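Side-chain contact in galectin (Ovis aries, PDB 6N44), which binds beta-D-galactose as a carbohydrate-binding lectin and has anti-parasitic activity in sheep that depends on its oligomeric assembly: residues R116-L119 with Q120-K123. Sequence-based numbering, arbitrary orientation.
Sequences RLPL and QSVK
The carbonyl O of P118 takes two bonds from S121, one from the hydroxyl and one from the backbone N-H, and so fastens the short 3-10 turn between strands 108-114 and 124-129 of the galectin beta-sandwich. S121 OG donates to P118 O at 2.8 Å, lying in the plane of that carbonyl with a C=O...O angle of 150°. S121 N reaches the same oxygen at 2.9 Å from well above the plane, the i to i+3 bond of a 3-10 turn. With chi1 at 72°, OG sits between its own backbone N and carbonyl carbon, which turns the hydroxyl back to P118. A second i to i+3 bond follows one residue on: V122 N donates to L119 O at 3.2 Å, again from above the carbonyl plane.

On the outer side, Q120 folds back over the start of the turn. A bend at chi2 (81°) brings OE1 to 3.4 Å from CB of P118, a van der Waals approach, while the amide lies across the isobutyl group of L119, NE2 standing 3.8 Å from L119 CD1. L119 itself is buried and leans on L16, and V122 packs against V14, L16 and P53.

Further out, L117 lies against P53, T67 and K69 of the neighbouring strands. R116 NH2 donates to the carbonyl of K75, and its NH1 makes a weak hydrogen bond to OD1 of N66, a residue that binds beta-D-galactose in this protein. At the other end, exposed K123 curls back along the turn and donates a hydrogen bond from NZ to Q120 O at 3.2 Å, nearly in line with the C=O bond, and one water donates to both the L119 and V122 carbonyls, its O 2.7 Å from L119 O.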
loop_
_atom_site.group_PDB
_atom_site.type_symbol
_atom_site.label_atom_id
_atom_site.label_comp_id
_atom_site.label_asym_id
_atom_site.label_seq_id
_atom_site.Cartn_x
_atom_site.Cartn_y
_atom_site.Cartn_z
ATOM N N ARG A 116 -10.515 -2.883 -15.486
ATOM C CA ARG A 116 -11.435 -2.902 -16.612
ATOM C C ARG A 116 -12.065 -1.548 -16.864
ATOM O O ARG A 116 -12.272 -1.170 -18.015
ATOM C CB ARG A 116 -12.530 -3.946 -16.383
ATOM C CG ARG A 116 -12.028 -5.373 -16.359
ATOM C CD ARG A 116 -13.207 -6.316 -16.255
ATOM N NE ARG A 116 -12.838 -7.650 -15.803
ATOM C CZ ARG A 116 -13.715 -8.635 -15.639
ATOM N NH1 ARG A 116 -14.997 -8.422 -15.912
ATOM N NH2 ARG A 116 -13.319 -9.823 -15.206
ATOM N N LEU A 117 -12.357 -0.821 -15.806
ATOM C CA LEU A 117 -12.714 0.577 -15.787
ATOM C C LEU A 117 -11.600 1.359 -15.105
ATOM O O LEU A 117 -10.890 0.805 -14.261
ATOM C CB LEU A 117 -14.039 0.796 -15.044
ATOM C CG LEU A 117 -15.259 0.266 -15.794
ATOM C CD1 LEU A 117 -16.515 0.324 -14.940
ATOM C CD2 LEU A 117 -15.423 1.091 -17.072
ATOM N N PRO A 118 -11.418 2.637 -15.443
ATOM C CA PRO A 118 -10.304 3.402 -14.857
ATOM C C PRO A 118 -10.370 3.451 -13.335
ATOM O O PRO A 118 -11.432 3.679 -12.741
ATOM C CB PRO A 118 -10.479 4.801 -15.467
ATOM C CG PRO A 118 -11.311 4.570 -16.729
ATOM C CD PRO A 118 -12.237 3.457 -16.358
ATOM N N LEU A 119 -9.211 3.261 -12.696
ATOM C CA LEU A 119 -9.190 3.312 -11.240
ATOM C C LEU A 119 -9.575 4.698 -10.754
ATOM O O LEU A 119 -10.104 4.844 -9.645
ATOM C CB LEU A 119 -7.811 2.886 -10.707
ATOM C CG LEU A 119 -6.588 3.736 -11.074
ATOM C CD1 LEU A 119 -6.406 4.854 -10.053
ATOM C CD2 LEU A 119 -5.337 2.871 -11.160
ATOM N N GLN A 120 -9.353 5.725 -11.587
ATOM C CA GLN A 120 -9.753 7.090 -11.265
ATOM C C GLN A 120 -11.260 7.268 -11.178
ATOM O O GLN A 120 -11.709 8.292 -10.661
ATOM C CB GLN A 120 -9.196 8.083 -12.297
ATOM C CG GLN A 120 -7.673 8.137 -12.383
ATOM C CD GLN A 120 -7.098 7.011 -13.238
ATOM O OE1 GLN A 120 -7.839 6.259 -13.875
ATOM N NE2 GLN A 120 -5.772 6.891 -13.250
ATOM N N SER A 121 -12.050 6.318 -11.665
ATOM C CA SER A 121 -13.500 6.456 -11.604
ATOM C C SER A 121 -14.098 5.863 -10.329
ATOM O O SER A 121 -15.287 6.081 -10.065
ATOM C CB SER A 121 -14.149 5.819 -12.847
ATOM O OG SER A 121 -14.088 4.403 -12.807
ATOM N N VAL A 122 -13.309 5.129 -9.540
ATOM C CA VAL A 122 -13.767 4.655 -8.237
ATOM C C VAL A 122 -13.911 5.842 -7.294
ATOM O O VAL A 122 -12.983 6.647 -7.136
ATOM C CB VAL A 122 -12.788 3.617 -7.664
ATOM C CG1 VAL A 122 -13.206 3.204 -6.239
ATOM C CG2 VAL A 122 -12.675 2.406 -8.582
ATOM N N LYS A 123 -15.077 5.963 -6.665
ATOM C CA LYS A 123 -15.325 7.030 -5.707
ATOM C C LYS A 123 -15.836 6.542 -4.367
ATOM O O LYS A 123 -15.954 7.357 -3.449
ATOM C CB LYS A 123 -16.354 8.035 -6.256
ATOM C CG LYS A 123 -16.025 8.623 -7.614
ATOM C CD LYS A 123 -14.817 9.503 -7.548
ATOM C CE LYS A 123 -14.310 9.832 -8.953
ATOM N NZ LYS A 123 -13.011 10.567 -8.904
HETATM O O HOH W 1 -10.532 6.767 -7.778
#